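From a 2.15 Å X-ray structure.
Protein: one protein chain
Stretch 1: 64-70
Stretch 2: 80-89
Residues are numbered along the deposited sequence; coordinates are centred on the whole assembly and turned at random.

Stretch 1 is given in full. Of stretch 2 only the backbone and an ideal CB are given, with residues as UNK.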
ATOM      1  N   ARG A  64      -4.154   0.321   5.294  1.00 32.20           N
ATOM      2  CA  ARG A  64      -3.714  -1.064   5.363  1.00 33.50           C
ATOM      3  C   ARG A  64      -4.050  -1.767   4.057  1.00 32.44           C
ATOM      4  O   ARG A  64      -5.174  -1.661   3.566  1.00 29.67           O
ATOM      5  CB  ARG A  64      -4.368  -1.793   6.539  1.00 30.78           C
ATOM      6  CG  ARG A  64      -4.091  -3.282   6.550  1.00 39.63           C
ATOM      7  CD  ARG A  64      -4.490  -3.890   7.875  1.00 47.38           C
ATOM      8  NE  ARG A  64      -5.916  -3.768   8.133  1.00 42.99           N
ATOM      9  CZ  ARG A  64      -6.800  -4.664   7.727  1.00 46.12           C
ATOM     10  NH1 ARG A  64      -6.385  -5.722   7.046  1.00 39.74           N
ATOM     11  NH2 ARG A  64      -8.087  -4.502   8.001  1.00 46.70           N
ATOM     12  N   LEU A  65      -3.083  -2.498   3.520  1.00 29.20           N
ATOM     13  CA  LEU A  65      -3.187  -3.107   2.207  1.00 25.79           C
ATOM     14  C   LEU A  65      -4.062  -4.351   2.269  1.00 34.73           C
ATOM     15  O   LEU A  65      -3.787  -5.275   3.042  1.00 44.10           O
ATOM     16  CB  LEU A  65      -1.792  -3.457   1.707  1.00 30.37           C
ATOM     17  CG  LEU A  65      -1.712  -3.837   0.233  1.00 40.24           C
ATOM     18  CD1 LEU A  65      -2.540  -2.884  -0.641  1.00 33.85           C
ATOM     19  CD2 LEU A  65      -0.267  -3.841  -0.223  1.00 42.30           C
ATOM     20  N   LEU A  66      -5.113  -4.385   1.456  1.00 23.96           N
ATOM     21  CA  LEU A  66      -5.975  -5.546   1.364  1.00 23.14           C
ATOM     22  C   LEU A  66      -5.868  -6.252   0.019  1.00 32.71           C
ATOM     23  O   LEU A  66      -5.756  -7.480  -0.028  1.00 38.24           O
ATOM     24  CB  LEU A  66      -7.417  -5.130   1.615  1.00 27.94           C
ATOM     25  CG  LEU A  66      -7.959  -5.134   3.047  1.00 38.68           C
ATOM     26  CD1 LEU A  66      -6.998  -4.524   4.047  1.00 31.99           C
ATOM     27  CD2 LEU A  66      -9.279  -4.366   3.070  1.00 31.94           C
ATOM     28  N   GLU A  67      -5.927  -5.517  -1.088  1.00 26.77           N
ATOM     29  CA  GLU A  67      -5.872  -6.132  -2.407  1.00 27.21           C
ATOM     30  C   GLU A  67      -4.880  -5.369  -3.272  1.00 25.43           C
ATOM     31  O   GLU A  67      -4.795  -4.141  -3.217  1.00 23.43           O
ATOM     32  CB  GLU A  67      -7.235  -6.157  -3.123  1.00 25.86           C
ATOM     33  CG  GLU A  67      -8.386  -6.860  -2.389  1.00 26.27           C
ATOM     34  CD  GLU A  67      -9.672  -6.877  -3.214  1.00 28.22           C
ATOM     35  OE1 GLU A  67      -9.690  -6.281  -4.319  1.00 26.14           O
ATOM     36  OE2 GLU A  67     -10.677  -7.473  -2.755  1.00 34.94           O
ATOM     37  N   LEU A  68      -4.155  -6.117  -4.086  1.00 29.59           N
ATOM     38  CA  LEU A  68      -3.208  -5.601  -5.055  1.00 22.90           C
ATOM     39  C   LEU A  68      -3.653  -6.131  -6.405  1.00 20.89           C
ATOM     40  O   LEU A  68      -3.683  -7.346  -6.606  1.00 22.46           O
ATOM     41  CB  LEU A  68      -1.799  -6.075  -4.709  1.00 20.04           C
ATOM     42  CG  LEU A  68      -0.651  -5.843  -5.678  1.00 20.57           C
ATOM     43  CD1 LEU A  68      -0.426  -4.368  -5.780  1.00 19.65           C
ATOM     44  CD2 LEU A  68       0.568  -6.516  -5.117  1.00 22.33           C
ATOM     45  N   ASN A  69      -4.029  -5.232  -7.308  1.00 21.37           N
ATOM     46  CA  ASN A  69      -4.527  -5.608  -8.632  1.00 19.59           C
ATOM     47  C   ASN A  69      -5.618  -6.674  -8.525  1.00 19.83           C
ATOM     48  O   ASN A  69      -5.570  -7.735  -9.152  1.00 23.31           O
ATOM     49  CB  ASN A  69      -3.382  -6.066  -9.535  1.00 14.67           C
ATOM     50  CG  ASN A  69      -2.430  -4.902  -9.945  1.00 24.08           C
ATOM     51  OD1 ASN A  69      -2.795  -3.718  -9.909  1.00 20.73           O
ATOM     52  ND2 ASN A  69      -1.217  -5.258 -10.361  1.00 22.75           N
ATOM     53  N   GLY A  70      -6.595  -6.399  -7.684  1.00 26.77           N
ATOM     54  CA  GLY A  70      -7.704  -7.318  -7.542  1.00 26.65           C
ATOM     55  C   GLY A  70      -7.343  -8.680  -7.013  1.00 29.54           C
ATOM     56  O   GLY A  70      -8.143  -9.608  -7.149  1.00 37.83           O
ATOM     57  N   UNK A  80       6.875 -10.549  -0.862  1.00 35.67           N
ATOM     58  CA  UNK A  80       6.039 -10.909  -2.000  1.00 37.90           C
ATOM     59  C   UNK A  80       5.163  -9.738  -2.401  1.00 33.88           C
ATOM     60  O   UNK A  80       5.032  -9.438  -3.588  1.00 35.07           O
ATOM     61  CB  UNK A  80       5.178 -12.131  -1.676  1.00 37.90           C
ATOM     62  N   UNK A  81       4.595  -9.040  -1.417  1.00 35.68           N
ATOM     63  CA  UNK A  81       3.783  -7.859  -1.701  1.00 29.41           C
ATOM     64  C   UNK A  81       4.623  -6.783  -2.383  1.00 30.69           C
ATOM     65  O   UNK A  81       4.252  -6.256  -3.441  1.00 29.37           O
ATOM     66  CB  UNK A  81       3.163  -7.311  -0.414  1.00 29.41           C
ATOM     67  N   UNK A  82       5.779  -6.455  -1.795  1.00 28.60           N
ATOM     68  CA  UNK A  82       6.635  -5.407  -2.349  1.00 27.55           C
ATOM     69  C   UNK A  82       7.076  -5.761  -3.768  1.00 32.28           C
ATOM     70  O   UNK A  82       7.000  -4.931  -4.692  1.00 28.48           O
ATOM     71  CB  UNK A  82       7.857  -5.187  -1.455  1.00 27.55           C
ATOM     72  N   UNK A  83       7.533  -7.005  -3.965  1.00 33.91           N
ATOM     73  CA  UNK A  83       8.004  -7.410  -5.286  1.00 35.30           C
ATOM     74  C   UNK A  83       6.910  -7.256  -6.328  1.00 27.73           C
ATOM     75  O   UNK A  83       7.159  -6.742  -7.423  1.00 28.52           O
ATOM     76  CB  UNK A  83       8.500  -8.857  -5.257  1.00 35.30           C
ATOM     77  N   UNK A  84       5.689  -7.680  -5.999  1.00 24.80           N
ATOM     78  CA  UNK A  84       4.588  -7.542  -6.940  1.00 24.86           C
ATOM     79  C   UNK A  84       4.220  -6.078  -7.143  1.00 23.89           C
ATOM     80  O   UNK A  84       3.847  -5.668  -8.254  1.00 20.32           O
ATOM     81  CB  UNK A  84       3.370  -8.330  -6.453  1.00 24.86           C
ATOM     82  N   UNK A  85       4.333  -5.267  -6.100  1.00 24.74           N
ATOM     83  CA  UNK A  85       4.131  -3.840  -6.307  1.00 24.58           C
ATOM     84  C   UNK A  85       5.144  -3.305  -7.319  1.00 23.46           C
ATOM     85  O   UNK A  85       4.783  -2.592  -8.261  1.00 20.88           O
ATOM     86  CB  UNK A  85       4.245  -3.083  -4.982  1.00 24.58           C
ATOM     87  N   UNK A  86       6.411  -3.695  -7.183  1.00 28.05           N
ATOM     88  CA  UNK A  86       7.415  -3.211  -8.129  1.00 30.52           C
ATOM     89  C   UNK A  86       7.222  -3.786  -9.526  1.00 29.74           C
ATOM     90  O   UNK A  86       7.637  -3.144 -10.509  1.00 21.91           O
ATOM     91  CB  UNK A  86       8.818  -3.553  -7.623  1.00 30.52           C
ATOM     92  N   UNK A  87       6.591  -4.970  -9.632  1.00 24.90           N
ATOM     93  CA  UNK A  87       6.415  -5.677 -10.890  1.00 19.42           C
ATOM     94  C   UNK A  87       5.108  -5.324 -11.581  1.00 26.64           C
ATOM     95  O   UNK A  87       4.820  -5.853 -12.678  1.00 20.12           O
ATOM     96  CB  UNK A  87       6.480  -7.187 -10.652  1.00 19.42           C
ATOM     97  N   UNK A  88       4.320  -4.436 -10.962  1.00 21.36           N
ATOM     98  CA  UNK A  88       3.000  -4.090 -11.471  1.00 19.37           C
ATOM     99  C   UNK A  88       3.083  -3.229 -12.713  1.00 24.88           C
ATOM    100  O   UNK A  88       2.074  -3.080 -13.411  1.00 25.31           O
ATOM    101  CB  UNK A  88       2.188  -3.368 -10.393  1.00 19.37           C
ATOM    102  N   UNK A  89       4.255  -2.676 -13.009  1.00 21.95           N
ATOM    103  CA  UNK A  89       4.405  -1.844 -14.180  1.00 21.63           C
ATOM    104  C   UNK A  89       4.117  -0.390 -13.892  1.00 29.49           C
ATOM    105  O   UNK A  89       4.417   0.137 -12.817  1.00 23.00           O
ATOM    106  CB  UNK A  89       3.488  -2.343 -15.299  1.00 21.63           C
TER

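Stretch 2 runs as a helix past strand 64-68, with 44° between their N-to-C directions. Leu-65, Leu-68 and Asn-69 are the residues of stretch 1 that reach it.

Position 80 lies on the helix out of reach of stretch 1. Stretch 1 sets no demand here, and many residues would do. It is Lys-80.

Position 81 points sideways, but its ideal CB is 4.9 Å from Leu-65 CD2 and 5.4 Å from Leu-68 CD2. Both neighbours are methyls and offer no polar partner. A small or medium apolar side chain would suit, such as alanine, valine, isoleucine or leucine. It is Val-81, chi1 t. Its CG1 packs 3.6 Å from Leu-65 CD2.

Positions 82 and 83 point away from stretch 1, so the visible atoms do not select between polar and apolar residues. They are Val-82 and Asp-83, and neither touches stretch 1.

Position 84 points toward the strand. Its ideal CB is already 3.6 Å from Leu-68 CD2, so the contact needs little beyond CB. Alanine would suit, as would a longer chain that turns aside after CB. It is Glu-84. Its CB lies 3.6 Å from Leu-68 CD2, while its carboxylate makes no contact with that leucine. Glu-84 OE2 forms a long salt bridge, 3.8 Å, with NE of the residue at 87.

Position 85 has its CA 7.7 Å from the CA of Leu-68. CA-to-CB points sideways, with the ideal CB 4.9 Å from Leu-68 CD1. The methyls of Leu-65 and Leu-68 favour an apolar chain long enough to reach them: isoleucine, leucine or methionine. It is Ile-85, chi1 m and chi2 t, and its end comes nearer than its CB direction suggests. Ile-85 CG1 lies 3.8 Å from Leu-68 CD1, and Ile-85 CD1 lies 4.1 Å from Leu-65 CD2.

Positions 86 and 87 are out of reach, so stretch 1 sets no demand on them. They are Lys-86 and Arg-87; the arginine is the partner of Glu-84.

Position 88 points toward Asn-69, whose ND2 is 3.9 Å from the ideal CB. A short side chain with an acceptor would suit: serine, threonine or possibly aspartate. It is Ser-88, chi1 t. Asn-69 ND2 donates a hydrogen bond to Ser-88 OG at 3.0 Å, with a nearly straight angle of 167°.

Position 89 has phi 90° and psi -144°. A CB here would be jammed against the preceding carbonyl O, which calls for glycine. It is Gly-89, the first residue to leave helical angles.

Stretch 2 (80-89) KVVDEIKRSG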
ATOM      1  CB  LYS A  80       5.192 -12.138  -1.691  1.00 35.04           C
ATOM      2  CG  LYS A  80       4.461 -12.707  -2.913  1.00 33.80           C
ATOM      3  CD  LYS A  80       3.933 -14.119  -2.611  1.00 42.84           C
ATOM      4  CE  LYS A  80       2.708 -14.521  -3.431  1.00 37.58           C
ATOM      5  NZ  LYS A  80       3.009 -14.775  -4.881  1.00 52.60           N
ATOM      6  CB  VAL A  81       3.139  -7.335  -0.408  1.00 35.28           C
ATOM      7  CG1 VAL A  81       2.678  -5.898  -0.593  1.00 25.56           C
ATOM      8  CG2 VAL A  81       1.973  -8.233   0.003  1.00 39.61           C
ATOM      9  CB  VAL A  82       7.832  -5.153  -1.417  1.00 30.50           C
ATOM     10  CG1 VAL A  82       8.934  -4.410  -2.138  1.00 33.91           C
ATOM     11  CG2 VAL A  82       7.374  -4.329  -0.241  1.00 35.17           C
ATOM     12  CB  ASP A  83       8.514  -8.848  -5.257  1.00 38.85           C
ATOM     13  CG  ASP A  83       9.908  -8.962  -4.665  1.00 44.60           C
ATOM     14  OD1 ASP A  83      10.626  -7.929  -4.555  1.00 41.33           O
ATOM     15  OD2 ASP A  83      10.277 -10.102  -4.308  1.00 50.72           O
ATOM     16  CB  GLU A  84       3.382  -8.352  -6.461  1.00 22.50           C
ATOM     17  CG  GLU A  84       3.532  -9.859  -6.685  1.00 30.98           C
ATOM     18  CD  GLU A  84       3.615 -10.231  -8.162  1.00 26.98           C
ATOM     19  OE1 GLU A  84       2.571 -10.589  -8.761  1.00 31.10           O
ATOM     20  OE2 GLU A  84       4.725 -10.161  -8.732  1.00 21.63           O
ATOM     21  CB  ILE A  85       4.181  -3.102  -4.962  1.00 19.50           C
ATOM     22  CG1 ILE A  85       2.872  -3.391  -4.207  1.00 18.56           C
ATOM     23  CG2 ILE A  85       4.421  -1.617  -5.204  1.00 22.65           C
ATOM     24  CD1 ILE A  85       2.778  -2.819  -2.817  1.00 15.60           C
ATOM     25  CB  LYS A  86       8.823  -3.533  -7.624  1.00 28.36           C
ATOM     26  CG  LYS A  86       9.144  -2.849  -6.303  1.00 31.34           C
ATOM     27  CD  LYS A  86      10.301  -3.512  -5.592  1.00 36.44           C
ATOM     28  CE  LYS A  86      11.163  -2.456  -4.929  1.00 46.17           C
ATOM     29  NZ  LYS A  86      11.889  -2.957  -3.725  1.00 52.00           N
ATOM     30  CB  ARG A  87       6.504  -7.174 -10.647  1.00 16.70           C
ATOM     31  CG  ARG A  87       7.921  -7.601 -10.398  1.00 22.66           C
ATOM     32  CD  ARG A  87       8.021  -9.088 -10.079  1.00 27.99           C
ATOM     33  NE  ARG A  87       7.608  -9.901 -11.213  1.00 21.27           N
ATOM     34  CZ  ARG A  87       8.394 -10.169 -12.241  1.00 26.08           C
ATOM     35  NH1 ARG A  87       9.625  -9.677 -12.238  1.00 19.75           N
ATOM     36  NH2 ARG A  87       7.957 -10.925 -13.255  1.00 24.30           N
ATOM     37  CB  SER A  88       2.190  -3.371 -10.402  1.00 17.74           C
ATOM     38  OG  SER A  88       0.858  -3.193 -10.819  1.00 21.42           O
TER
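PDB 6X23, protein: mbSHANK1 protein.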